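PDB 7M0O: 3-phosphoshikimate 1-carboxyvinyltransferase from Streptomyces sviceus, which probably catalyses transfer of the enolpyruvyl group of phosphoenolpyruvate to the 5-hydroxyl of shikimate 3-phosphate, the sixth step of chorismate biosynthesis. Local coordinates for residues A[223-226]-A[227-231]; A[331-334]-A[335-338]; A[366-369]-A[370-374]; A[399-402]-A[403-406]. All coordinates share one frame; numbering follows the deposited sequence.

Overall arrangement
The four contacts lie along four different helices of the same half of the chain. Contact 3, on helix 366-375, touches the other three and holds a phosphate ion at its first turn, where the phosphoenolpyruvate site is predicted. Contact 1 packs beside it, centres 11 Å apart, and joins it through Tyr228 OH and Arg367 NH1, 3.1 Å apart and probably hydrogen-bonded. Contact 2 flanks contact 3 through Asn333, Leu334 and Leu337, which gather round the ring of Phe372. Contact 4 wedges Phe401 against Ala373 and Val374 of contact 3 and sets Leu404 on Phe229 of contact 1. Contacts 2 and 4 do not meet, their nearest atoms being about 13 Å apart.

Contact 1 of 4, residues A[223-226]-A[227-231]; sequences ASTA and SYFFA
Ser227 folds its hydroxyl back onto the turn before it, where OG gives a hydrogen bond of 2.9 Å to Ser224 O, lying in the plane of that carbonyl. The torsion places OG between its own backbone N and carbonyl carbon (chi1 75°), the rotation that brings a serine hydroxyl round to this oxygen. Ser227 N binds the same Ser224 O at 3.2 Å but from above the carbonyl plane, giving this oxygen two donors in the loosely bonded opening turn of helix 223-235. The Tyr228 ring lies next to it: Ser227 OG stands 3.7 Å above one face, over the centre, while CE2 comes obliquely within 3.3 Å of Ser224 O. Phe229 turns another way and presents its edge, with CD2 3.4 Å from Thr225 O in the plane of the ring. Phe230 lies back along the helix, where its CE2 touches Ala226 CB at 3.8 Å; the small alanine lets the phenyl ring come down on the helix here. In the backbone of the same pair, Phe230 N makes a nearly straight bond to Ala226 O (3.0 Å, 174° at the hydrogen), a regular helical link. Beyond the segments, Tyr228 OH bonds to Arg367 NH1 and Ser224 OG to Asp254, while Ser227 OG also pairs with Thr299 OG1. A phenylalanine in place of Tyr228 would probably keep the ring packing but leave Arg367 NH1 without its hydroxyl partner. Three aromatic side chains thus spread from one buried helix of an EPSP synthase domain, with the tyrosine reaching toward the predicted phosphoenolpyruvate site.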
ATOM      1  N   ALA A 223      -2.077   6.982   1.929  1.00 10.33           N
ATOM      2  CA  ALA A 223      -3.147   7.664   2.649  1.00  8.94           C
ATOM      3  C   ALA A 223      -3.175   7.309   4.130  1.00  8.54           C
ATOM      4  O   ALA A 223      -3.647   8.109   4.946  1.00 11.52           O
ATOM      5  CB  ALA A 223      -4.501   7.341   2.005  1.00 10.01           C
ATOM      6  N   SER A 224      -2.696   6.120   4.493  1.00  9.89           N
ATOM      7  CA  SER A 224      -2.585   5.766   5.904  1.00  9.29           C
ATOM      8  C   SER A 224      -1.527   6.618   6.590  1.00  9.82           C
ATOM      9  O   SER A 224      -1.740   7.132   7.692  1.00 10.88           O
ATOM     10  CB  SER A 224      -2.243   4.278   6.030  1.00 12.98           C
ATOM     11  OG  SER A 224      -3.125   3.489   5.257  1.00 15.26           O
ATOM     12  N   THR A 225      -0.386   6.798   5.926  1.00 11.50           N
ATOM     13  CA  THR A 225       0.637   7.722   6.402  1.00 10.82           C
ATOM     14  C   THR A 225       0.097   9.145   6.486  1.00 10.05           C
ATOM     15  O   THR A 225       0.409   9.882   7.428  1.00 10.56           O
ATOM     16  CB  THR A 225       1.841   7.656   5.463  1.00  9.95           C
ATOM     17  OG1 THR A 225       2.444   6.368   5.588  1.00 13.26           O
ATOM     18  CG2 THR A 225       2.867   8.746   5.785  1.00 10.94           C
ATOM     19  N   ALA A 226      -0.751   9.536   5.528  1.00  8.84           N
ATOM     20  CA  ALA A 226      -1.290  10.887   5.529  1.00 10.97           C
ATOM     21  C   ALA A 226      -2.210  11.145   6.714  1.00 12.48           C
ATOM     22  O   ALA A 226      -2.357  12.306   7.113  1.00 10.12           O
ATOM     23  CB  ALA A 226      -2.054  11.173   4.230  1.00 11.16           C
ATOM     24  N   SER A 227      -2.798  10.099   7.302  1.00 10.59           N
ATOM     25  CA  SER A 227      -3.793  10.313   8.348  1.00  8.09           C
ATOM     26  C   SER A 227      -3.190  11.029   9.542  1.00  8.38           C
ATOM     27  O   SER A 227      -3.867  11.850  10.167  1.00  9.29           O
ATOM     28  CB  SER A 227      -4.420   8.976   8.795  1.00 10.88           C
ATOM     29  OG  SER A 227      -3.571   8.185   9.615  1.00  9.91           O
ATOM     30  N   TYR A 228      -1.909  10.767   9.848  1.00  9.55           N
ATOM     31  CA  TYR A 228      -1.289  11.399  11.006  1.00  8.66           C
ATOM     32  C   TYR A 228      -1.089  12.885  10.779  1.00  8.55           C
ATOM     33  O   TYR A 228      -1.227  13.677  11.716  1.00 10.33           O
ATOM     34  CB  TYR A 228       0.057  10.727  11.334  1.00  9.97           C
ATOM     35  CG  TYR A 228      -0.100   9.236  11.365  1.00  9.77           C
ATOM     36  CD1 TYR A 228      -0.773   8.620  12.417  1.00 10.37           C
ATOM     37  CD2 TYR A 228       0.364   8.450  10.316  1.00 12.01           C
ATOM     38  CE1 TYR A 228      -0.960   7.253  12.432  1.00 10.55           C
ATOM     39  CE2 TYR A 228       0.177   7.073  10.326  1.00 10.88           C
ATOM     40  CZ  TYR A 228      -0.489   6.495  11.377  1.00 13.99           C
ATOM     41  OH  TYR A 228      -0.687   5.138  11.370  1.00  8.88           O
ATOM     42  N   PHE A 229      -0.813  13.284   9.537  1.00  9.44           N
ATOM     43  CA  PHE A 229      -0.575  14.692   9.258  1.00  9.84           C
ATOM     44  C   PHE A 229      -1.903  15.445   9.170  1.00  9.77           C
ATOM     45  O   PHE A 229      -2.027  16.551   9.707  1.00  9.42           O
ATOM     46  CB  PHE A 229       0.292  14.814   7.991  1.00 11.33           C
ATOM     47  CG  PHE A 229       1.679  14.217   8.159  1.00 10.43           C
ATOM     48  CD1 PHE A 229       2.772  15.023   8.434  1.00 13.29           C
ATOM     49  CD2 PHE A 229       1.869  12.845   8.127  1.00 11.40           C
ATOM     50  CE1 PHE A 229       4.041  14.471   8.635  1.00 15.15           C
ATOM     51  CE2 PHE A 229       3.114  12.287   8.350  1.00 10.52           C
ATOM     52  CZ  PHE A 229       4.212  13.109   8.601  1.00 11.70           C
ATOM     53  N   PHE A 230      -2.929  14.805   8.596  1.00  8.91           N
ATOM     54  CA  PHE A 230      -4.280  15.358   8.619  1.00 10.02           C
ATOM     55  C   PHE A 230      -4.784  15.535  10.058  1.00  8.76           C
ATOM     56  O   PHE A 230      -5.400  16.555  10.385  1.00 10.39           O
ATOM     57  CB  PHE A 230      -5.237  14.448   7.840  1.00  8.46           C
ATOM     58  CG  PHE A 230      -5.086  14.484   6.327  1.00 10.57           C
ATOM     59  CD1 PHE A 230      -4.810  15.657   5.639  1.00 12.52           C
ATOM     60  CD2 PHE A 230      -5.281  13.332   5.599  1.00 12.37           C
ATOM     61  CE1 PHE A 230      -4.712  15.652   4.234  1.00 12.83           C
ATOM     62  CE2 PHE A 230      -5.196  13.319   4.203  1.00 13.96           C
ATOM     63  CZ  PHE A 230      -4.913  14.479   3.529  1.00 14.02           C
ATOM     64  N   ALA A 231      -4.562  14.533  10.924  1.00  8.58           N
ATOM     65  CA  ALA A 231      -5.002  14.617  12.321  1.00  8.80           C
ATOM     66  C   ALA A 231      -4.311  15.750  13.076  1.00 11.30           C
ATOM     67  O   ALA A 231      -4.950  16.453  13.877  1.00 11.02           O
ATOM     68  CB  ALA A 231      -4.741  13.292  13.036  1.00 11.70           C
TER

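Contact 2 of 4, residues A[331-334]-A[335-338]; sequences AENL and RRLG
Residues 331-334 run straight on into 335-338 as the last turns of helix 326-336, which ends in a Schellman motif at Gly338. Arg335 N reaches back to Ala331 O at 2.9 Å and Arg336 N to Glu332 O at 3.1 Å, the regular i to i+4 pattern. Leu337 N continues it to Asn333 O, with a second, weak bond to Leu334 O. At Gly338 phi turns positive, to 97°, and its N binds Arg335 O at 2.9 Å as the helix unwinds; a side chain at these angles would press on the carbonyl oxygen of the preceding residue, so glycine fits.

The side chains divide by face. Leu334 and Leu337 turn to the interior, where both pack on Phe372 and Leu334 also meets Val341 and Ile350, so the leucines seat the helix end on strands 340-344 and 347-351 and on helix 366-375. Arg335 runs extended back along the solvent side and sets a face of its guanidinium over Ala331 CB, with NH1 at 3.7 Å. Outside partners hold the polar ends: Arg335 NH2 bonds Val341 O, Asn333 OD1 the backbone N of Thr361, Arg336 NH1 both Thr361 OG1 and Gln359 O, and Glu332 OE1 Tyr363 OH. Glu332, extended with CG opposite its backbone N (chi1 -174°), lies alongside Arg336, both pointing the same way. This side-by-side course suits an acid and a base four residues apart. Their planes stand 89° apart, and the salt bridge comes in at the guanidinium edge, with Glu332 OE2 3.0 Å from Arg336 NH2.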
ATOM      1  N   ALA A 331      -5.874   1.424  24.188  1.00 13.78           N
ATOM      2  CA  ALA A 331      -6.422   1.600  25.526  1.00 10.80           C
ATOM      3  C   ALA A 331      -5.315   1.637  26.573  1.00 12.04           C
ATOM      4  O   ALA A 331      -5.327   2.477  27.482  1.00 14.26           O
ATOM      5  CB  ALA A 331      -7.416   0.483  25.840  1.00 16.73           C
ATOM      6  N   GLU A 332      -4.352   0.728  26.469  1.00 13.72           N
ATOM      7  CA  GLU A 332      -3.304   0.679  27.478  1.00 16.85           C
ATOM      8  C   GLU A 332      -2.506   1.977  27.495  1.00 17.90           C
ATOM      9  O   GLU A 332      -2.195   2.510  28.564  1.00 17.85           O
ATOM     10  CB  GLU A 332      -2.388  -0.518  27.231  1.00 19.65           C
ATOM     11  CG  GLU A 332      -1.353  -0.717  28.329  1.00 19.16           C
ATOM     12  CD  GLU A 332      -0.311  -1.768  27.981  1.00 32.51           C
ATOM     13  OE1 GLU A 332      -0.393  -2.378  26.889  1.00 29.90           O
ATOM     14  OE2 GLU A 332       0.596  -1.980  28.814  1.00 34.26           O
ATOM     15  N   ASN A 333      -2.183   2.513  26.319  1.00 13.98           N
ATOM     16  CA  ASN A 333      -1.355   3.714  26.271  1.00 16.59           C
ATOM     17  C   ASN A 333      -2.148   4.952  26.675  1.00 14.29           C
ATOM     18  O   ASN A 333      -1.618   5.842  27.349  1.00 14.45           O
ATOM     19  CB  ASN A 333      -0.750   3.850  24.875  1.00 13.49           C
ATOM     20  CG  ASN A 333       0.476   2.957  24.697  1.00 16.08           C
ATOM     21  OD1 ASN A 333       1.479   3.112  25.409  1.00 18.74           O
ATOM     22  ND2 ASN A 333       0.393   2.002  23.782  1.00 14.95           N
ATOM     23  N   LEU A 334      -3.433   5.010  26.305  1.00 11.44           N
ATOM     24  CA  LEU A 334      -4.274   6.130  26.716  1.00 10.90           C
ATOM     25  C   LEU A 334      -4.437   6.150  28.229  1.00 16.48           C
ATOM     26  O   LEU A 334      -4.414   7.220  28.855  1.00 15.16           O
ATOM     27  CB  LEU A 334      -5.635   6.043  26.022  1.00 13.65           C
ATOM     28  CG  LEU A 334      -5.692   6.603  24.603  1.00 16.00           C
ATOM     29  CD1 LEU A 334      -6.975   6.153  23.867  1.00 12.21           C
ATOM     30  CD2 LEU A 334      -5.574   8.117  24.630  1.00 14.72           C
ATOM     31  N   ARG A 335      -4.549   4.969  28.838  1.00 15.92           N
ATOM     32  CA  ARG A 335      -4.692   4.898  30.288  1.00 14.83           C
ATOM     33  C   ARG A 335      -3.404   5.307  30.985  1.00 15.58           C
ATOM     34  O   ARG A 335      -3.440   5.946  32.042  1.00 19.89           O
ATOM     35  CB  ARG A 335      -5.099   3.486  30.698  1.00 13.18           C
ATOM     36  CG  ARG A 335      -6.565   3.172  30.411  1.00 16.00           C
ATOM     37  CD  ARG A 335      -6.828   1.664  30.498  1.00 16.65           C
ATOM     38  NE  ARG A 335      -8.239   1.341  30.320  1.00 18.70           N
ATOM     39  CZ  ARG A 335      -8.668   0.210  29.771  1.00 23.04           C
ATOM     40  NH1 ARG A 335      -7.794  -0.701  29.347  1.00 24.75           N
ATOM     41  NH2 ARG A 335      -9.967  -0.018  29.645  1.00 21.14           N
ATOM     42  N   ARG A 336      -2.263   4.940  30.408  1.00 16.02           N
ATOM     43  CA  ARG A 336      -0.983   5.371  30.963  1.00 19.88           C
ATOM     44  C   ARG A 336      -0.864   6.891  30.959  1.00 20.77           C
ATOM     45  O   ARG A 336      -0.213   7.470  31.840  1.00 20.37           O
ATOM     46  CB  ARG A 336       0.166   4.732  30.181  1.00 22.64           C
ATOM     47  CG  ARG A 336       1.530   4.884  30.835  1.00 28.02           C
ATOM     48  CD  ARG A 336       2.576   4.038  30.122  1.00 27.44           C
ATOM     49  NE  ARG A 336       2.177   2.637  30.098  1.00 35.63           N
ATOM     50  CZ  ARG A 336       2.603   1.760  29.201  1.00 32.83           C
ATOM     51  NH1 ARG A 336       3.443   2.140  28.251  1.00 32.39           N
ATOM     52  NH2 ARG A 336       2.189   0.503  29.252  1.00 29.99           N
ATOM     53  N   LEU A 337      -1.491   7.549  29.988  1.00 15.40           N
ATOM     54  CA  LEU A 337      -1.524   9.007  29.922  1.00 15.25           C
ATOM     55  C   LEU A 337      -2.548   9.632  30.863  1.00 15.68           C
ATOM     56  O   LEU A 337      -2.621  10.865  30.943  1.00 19.61           O
ATOM     57  CB  LEU A 337      -1.807   9.454  28.483  1.00 20.38           C
ATOM     58  CG  LEU A 337      -0.831   8.944  27.424  1.00 16.39           C
ATOM     59  CD1 LEU A 337      -1.315   9.333  26.027  1.00 19.08           C
ATOM     60  CD2 LEU A 337       0.569   9.487  27.690  1.00 17.79           C
ATOM     61  N   GLY A 338      -3.342   8.838  31.574  1.00 15.73           N
ATOM     62  CA  GLY A 338      -4.329   9.376  32.492  1.00 19.08           C
ATOM     63  C   GLY A 338      -5.741   9.494  31.957  1.00 14.39           C
ATOM     64  O   GLY A 338      -6.607  10.060  32.643  1.00 14.24           O
TER

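Contact 3 of 4, residues A[366-369]-A[370-374]; sequences HRIV and MSFAV. With PO4 (phosphate ion), chain B.
The first turn of helix 366-375 carries Arg367, predicted to bind phosphoenolpyruvate, and here its side chains hold a phosphate ion, probably taken from the crystallisation liquor. Both His366 and Arg367 meet Met370 CE one turn on and reach the anion with their polar ends. His366 NE2 gives phosphate O3 a bond of 2.9 Å, the anion lying at the imidazole edge. Arg367 uses two N-H groups along one edge of its guanidinium, Arg367 NE to phosphate O2 at 2.8 Å and Arg367 NH2 to phosphate O3 at 3.0 Å, which fixes the group's rotation. O3 is thus gripped by both residues, and Arg326 NH2 adds a further bond to the ion. The guanidinium covers His366 NE2 with one face, 3.5 Å above its plane and off centre, and the shared phosphate holds the two groups together; NH1 points away from the anion toward helix 223-235.

Behind them the bent chain of Met370 (chi3 -74°) swings CE against His366 CB at 4.0 Å, a flexible filler beneath two polar groups. Ser371 OG sits beside its own backbone N (chi1 -66°) and bonds Arg367 O at 2.8 Å, which satisfies the buried hydroxyl within the helix. Ser371 N reaches the same oxygen from the opposite face of its plane, giving Arg367 O two donors. On another side Ile368 and Phe372 run alongside each other, Ile368 CG2 3.9 Å from Phe372 CD2. The basic groups at the start of this helix, part of a beta-alpha-beta unit, form an anion site here, consistent with a pocket for the phosphoenolpyruvate of an EPSP synthase.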
ATOM      1  N   HIS A 366       4.095   0.164  14.102  1.00 14.38           N
ATOM      2  CA  HIS A 366       4.335   1.485  13.508  1.00 13.00           C
ATOM      3  C   HIS A 366       3.174   2.455  13.726  1.00 13.73           C
ATOM      4  O   HIS A 366       3.392   3.653  13.964  1.00 11.34           O
ATOM      5  CB  HIS A 366       4.625   1.337  12.012  1.00 14.27           C
ATOM      6  CG  HIS A 366       3.653   0.469  11.269  1.00 14.13           C
ATOM      7  ND1 HIS A 366       3.423  -0.858  11.588  1.00 18.64           N
ATOM      8  CD2 HIS A 366       2.862   0.740  10.207  1.00 17.64           C
ATOM      9  CE1 HIS A 366       2.531  -1.358  10.753  1.00 16.95           C
ATOM     10  NE2 HIS A 366       2.171  -0.409   9.907  1.00 13.69           N
ATOM     11  N   ARG A 367       1.933   1.963  13.648  1.00 11.35           N
ATOM     12  CA  ARG A 367       0.782   2.853  13.798  1.00 13.41           C
ATOM     13  C   ARG A 367       0.568   3.307  15.242  1.00 10.54           C
ATOM     14  O   ARG A 367       0.030   4.389  15.463  1.00 12.69           O
ATOM     15  CB  ARG A 367      -0.478   2.178  13.265  1.00 11.00           C
ATOM     16  CG  ARG A 367      -0.270   1.580  11.867  1.00 12.74           C
ATOM     17  CD  ARG A 367      -1.418   1.881  10.916  1.00 13.60           C
ATOM     18  NE  ARG A 367      -1.058   1.384   9.589  1.00 17.01           N
ATOM     19  CZ  ARG A 367      -0.493   2.129   8.642  1.00 13.43           C
ATOM     20  NH1 ARG A 367      -0.238   3.419   8.865  1.00 11.56           N
ATOM     21  NH2 ARG A 367      -0.165   1.588   7.484  1.00 12.69           N
ATOM     22  N   ILE A 368       0.986   2.521  16.240  1.00 11.59           N
ATOM     23  CA  ILE A 368       0.924   3.011  17.616  1.00 12.52           C
ATOM     24  C   ILE A 368       1.903   4.169  17.812  1.00 10.71           C
ATOM     25  O   ILE A 368       1.569   5.185  18.431  1.00 12.18           O
ATOM     26  CB  ILE A 368       1.175   1.865  18.620  1.00 12.53           C
ATOM     27  CG1 ILE A 368       0.134   0.755  18.459  1.00 13.87           C
ATOM     28  CG2 ILE A 368       1.183   2.396  20.069  1.00 12.72           C
ATOM     29  CD1 ILE A 368      -1.323   1.215  18.662  1.00 13.51           C
ATOM     30  N   VAL A 369       3.123   4.052  17.274  1.00 11.42           N
ATOM     31  CA  VAL A 369       4.101   5.132  17.417  1.00 11.25           C
ATOM     32  C   VAL A 369       3.647   6.374  16.656  1.00 13.78           C
ATOM     33  O   VAL A 369       3.670   7.492  17.184  1.00 10.84           O
ATOM     34  CB  VAL A 369       5.494   4.664  16.949  1.00  9.49           C
ATOM     35  CG1 VAL A 369       6.466   5.864  16.908  1.00 12.96           C
ATOM     36  CG2 VAL A 369       6.018   3.602  17.893  1.00 10.91           C
ATOM     37  N   MET A 370       3.233   6.203  15.397  1.00 11.55           N
ATOM     38  CA  MET A 370       2.870   7.376  14.609  1.00 12.38           C
ATOM     39  C   MET A 370       1.636   8.063  15.182  1.00 10.07           C
ATOM     40  O   MET A 370       1.550   9.296  15.190  1.00  9.68           O
ATOM     41  CB  MET A 370       2.672   6.981  13.145  1.00 11.65           C
ATOM     42  CG  MET A 370       4.002   6.628  12.466  1.00 10.09           C
ATOM     43  SD  MET A 370       3.949   6.374  10.682  1.00 15.64           S
ATOM     44  CE  MET A 370       3.170   4.785  10.575  1.00 17.57           C
ATOM     45  N   SER A 371       0.676   7.286  15.683  1.00 10.34           N
ATOM     46  CA  SER A 371      -0.538   7.889  16.233  1.00  7.58           C
ATOM     47  C   SER A 371      -0.247   8.723  17.474  1.00 10.13           C
ATOM     48  O   SER A 371      -0.696   9.869  17.563  1.00 10.96           O
ATOM     49  CB  SER A 371      -1.578   6.815  16.549  1.00  8.63           C
ATOM     50  OG  SER A 371      -2.037   6.201  15.375  1.00 12.50           O
ATOM     51  N   PHE A 372       0.510   8.174  18.441  1.00 10.60           N
ATOM     52  CA  PHE A 372       0.746   8.908  19.677  1.00 10.27           C
ATOM     53  C   PHE A 372       1.787  10.006  19.517  1.00  9.83           C
ATOM     54  O   PHE A 372       1.860  10.899  20.377  1.00 13.40           O
ATOM     55  CB  PHE A 372       1.123   7.942  20.814  1.00 12.81           C
ATOM     56  CG  PHE A 372      -0.065   7.168  21.330  1.00 14.42           C
ATOM     57  CD1 PHE A 372      -0.969   7.762  22.205  1.00 17.35           C
ATOM     58  CD2 PHE A 372      -0.317   5.886  20.884  1.00 14.66           C
ATOM     59  CE1 PHE A 372      -2.086   7.075  22.646  1.00 18.38           C
ATOM     60  CE2 PHE A 372      -1.438   5.182  21.319  1.00 17.43           C
ATOM     61  CZ  PHE A 372      -2.321   5.775  22.205  1.00 17.62           C
ATOM     62  N   ALA A 373       2.532  10.007  18.409  1.00  8.96           N
ATOM     63  CA  ALA A 373       3.294  11.200  18.060  1.00  9.67           C
ATOM     64  C   ALA A 373       2.371  12.403  17.898  1.00 10.93           C
ATOM     65  O   ALA A 373       2.737  13.524  18.263  1.00 11.92           O
ATOM     66  CB  ALA A 373       4.105  10.960  16.781  1.00 12.40           C
ATOM     67  N   VAL A 374       1.179  12.202  17.316  1.00 11.39           N
ATOM     68  CA  VAL A 374       0.261  13.326  17.183  1.00 11.39           C
ATOM     69  C   VAL A 374      -0.169  13.829  18.559  1.00 10.77           C
ATOM     70  O   VAL A 374      -0.270  15.038  18.791  1.00 11.65           O
ATOM     71  CB  VAL A 374      -0.957  12.943  16.316  1.00 10.34           C
ATOM     72  CG1 VAL A 374      -1.837  14.160  16.131  1.00 11.15           C
ATOM     73  CG2 VAL A 374      -0.523  12.397  14.968  1.00 10.45           C
TER
HETATM   74  P   PO4 B 501      -0.742  -2.116   8.328  1.00 17.89           P
HETATM   75  O1  PO4 B 501      -1.759  -2.185   7.220  1.00 28.05           O
HETATM   76  O2  PO4 B 501      -1.390  -1.424   9.501  1.00 17.44           O
HETATM   77  O3  PO4 B 501       0.458  -1.348   7.829  1.00 24.73           O
HETATM   78  O4  PO4 B 501      -0.361  -3.532   8.672  1.00 27.02           O

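Contact 4 of 4, residues A[399-402]-A[403-406]; sequences EAFA and ELRR
Phe401 lays its ring obliquely against the next turn of helix 397-406, meeting Leu404 with its CD1-CE1 side and Arg405 with its CD2-CE2 side. Its CE1 stands 3.9 Å from Leu404 CD2, and its CD2 lies 4.1 Å from Arg405 CG, so the arginine offers its aliphatic stem; ring and guanidinium planes are 52° apart. With CG opposite the backbone N (chi1 -160°), the ring is swung out from the helix toward Ala373 and Val374, and Phe397 meets it at a shallow angle. An alanine here would be likely to open a gap between this helix and helix 366-375, with Leu404 CD2 and the stem of Arg405 losing the ring they rest on. On the outer side Arg406 bends at chi3 (-69°) and folds back so that one face of its guanidinium lies over Ala402 O, while NH1 comes 3.5 Å from Ala402 CB. The small alanine admits this close approach. In the backbone, Arg405 N bonds Phe401 O at 2.9 Å and Arg406 N bonds Ala402 O at 3.1 Å. The chemistry is that of an amphipathic helix: the apolar side packs on helices 223-235 and 366-375, while the charged side, with its glutamates and arginines, faces solvent.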
ATOM      1  N   GLU A 399      11.430  12.530  10.828  1.00 17.05           N
ATOM      2  CA  GLU A 399      11.900  13.771  10.222  1.00 19.39           C
ATOM      3  C   GLU A 399      10.731  14.592   9.694  1.00 19.22           C
ATOM      4  O   GLU A 399      10.621  15.793   9.978  1.00 18.05           O
ATOM      5  CB  GLU A 399      12.891  13.462   9.099  1.00 24.38           C
ATOM      6  CG  GLU A 399      14.104  12.699   9.567  1.00 26.95           C
ATOM      7  CD  GLU A 399      14.707  11.804   8.487  1.00 31.21           C
ATOM      8  OE1 GLU A 399      14.351  11.950   7.296  1.00 33.33           O
ATOM      9  OE2 GLU A 399      15.548  10.960   8.842  1.00 29.12           O
ATOM     10  N   ALA A 400       9.835  13.943   8.946  1.00 15.27           N
ATOM     11  CA  ALA A 400       8.676  14.629   8.379  1.00 16.93           C
ATOM     12  C   ALA A 400       7.785  15.215   9.464  1.00 11.57           C
ATOM     13  O   ALA A 400       7.270  16.326   9.316  1.00 15.49           O
ATOM     14  CB  ALA A 400       7.866  13.671   7.511  1.00 14.55           C
ATOM     15  N   PHE A 401       7.570  14.474  10.553  1.00 14.28           N
ATOM     16  CA  PHE A 401       6.690  14.973  11.599  1.00 16.73           C
ATOM     17  C   PHE A 401       7.354  16.108  12.364  1.00 21.16           C
ATOM     18  O   PHE A 401       6.681  17.071  12.753  1.00 15.07           O
ATOM     19  CB  PHE A 401       6.284  13.832  12.543  1.00 19.42           C
ATOM     20  CG  PHE A 401       5.035  14.129  13.334  1.00 19.07           C
ATOM     21  CD1 PHE A 401       3.789  14.061  12.728  1.00 19.06           C
ATOM     22  CD2 PHE A 401       5.108  14.502  14.672  1.00 25.38           C
ATOM     23  CE1 PHE A 401       2.632  14.338  13.442  1.00 22.94           C
ATOM     24  CE2 PHE A 401       3.954  14.783  15.396  1.00 21.87           C
ATOM     25  CZ  PHE A 401       2.718  14.704  14.782  1.00 25.20           C
ATOM     26  N   ALA A 402       8.673  16.029  12.555  1.00 17.29           N
ATOM     27  CA  ALA A 402       9.391  17.140  13.163  1.00 18.89           C
ATOM     28  C   ALA A 402       9.224  18.411  12.339  1.00 23.10           C
ATOM     29  O   ALA A 402       9.050  19.502  12.895  1.00 17.54           O
ATOM     30  CB  ALA A 402      10.869  16.779  13.319  1.00 21.57           C
ATOM     31  N   GLU A 403       9.260  18.280  11.009  1.00 19.62           N
ATOM     32  CA  GLU A 403       9.076  19.420  10.116  1.00 17.18           C
ATOM     33  C   GLU A 403       7.667  19.986  10.227  1.00 18.51           C
ATOM     34  O   GLU A 403       7.483  21.211  10.239  1.00 21.05           O
ATOM     35  CB  GLU A 403       9.373  19.003   8.681  1.00 19.05           C
ATOM     36  CG  GLU A 403       9.297  20.128   7.667  1.00 21.91           C
ATOM     37  CD  GLU A 403       9.688  19.689   6.261  1.00 35.65           C
ATOM     38  OE1 GLU A 403       9.394  18.537   5.876  1.00 32.64           O
ATOM     39  OE2 GLU A 403      10.303  20.500   5.538  1.00 42.99           O
ATOM     40  N   LEU A 404       6.660  19.108  10.313  1.00 14.33           N
ATOM     41  CA  LEU A 404       5.298  19.579  10.540  1.00 14.58           C
ATOM     42  C   LEU A 404       5.204  20.355  11.850  1.00 16.56           C
ATOM     43  O   LEU A 404       4.577  21.422  11.913  1.00 17.70           O
ATOM     44  CB  LEU A 404       4.331  18.386  10.519  1.00 15.79           C
ATOM     45  CG  LEU A 404       2.856  18.707  10.815  1.00 17.69           C
ATOM     46  CD1 LEU A 404       2.245  19.494   9.687  1.00 27.98           C
ATOM     47  CD2 LEU A 404       2.084  17.432  11.054  1.00 21.13           C
ATOM     48  N   ARG A 405       5.855  19.846  12.900  1.00 15.42           N
ATOM     49  CA  ARG A 405       5.826  20.491  14.209  1.00 17.18           C
ATOM     50  C   ARG A 405       6.367  21.911  14.133  1.00 24.34           C
ATOM     51  O   ARG A 405       5.796  22.841  14.718  1.00 26.16           O
ATOM     52  CB  ARG A 405       6.658  19.680  15.202  1.00 25.06           C
ATOM     53  CG  ARG A 405       6.085  18.352  15.609  1.00 31.66           C
ATOM     54  CD  ARG A 405       6.931  17.785  16.739  1.00 32.04           C
ATOM     55  NE  ARG A 405       7.241  18.819  17.721  1.00 39.47           N
ATOM     56  CZ  ARG A 405       6.649  18.918  18.906  1.00 46.86           C
ATOM     57  NH1 ARG A 405       5.721  18.037  19.258  1.00 40.12           N
ATOM     58  NH2 ARG A 405       6.993  19.891  19.738  1.00 42.52           N
ATOM     59  N   ARG A 406       7.490  22.087  13.437  1.00 22.54           N
ATOM     60  CA  ARG A 406       8.095  23.408  13.314  1.00 22.91           C
ATOM     61  C   ARG A 406       7.239  24.352  12.476  1.00 26.80           C
ATOM     62  O   ARG A 406       7.274  25.569  12.695  1.00 27.99           O
ATOM     63  CB  ARG A 406       9.489  23.280  12.710  1.00 25.01           C
ATOM     64  CG  ARG A 406      10.454  22.549  13.628  1.00 24.17           C
ATOM     65  CD  ARG A 406      11.878  22.570  13.079  1.00 29.21           C
ATOM     66  NE  ARG A 406      12.032  21.766  11.875  1.00 29.16           N
ATOM     67  CZ  ARG A 406      12.344  20.474  11.867  1.00 24.54           C
ATOM     68  NH1 ARG A 406      12.544  19.829  13.015  1.00 26.78           N
ATOM     69  NH2 ARG A 406      12.471  19.828  10.707  1.00 19.22           N
TER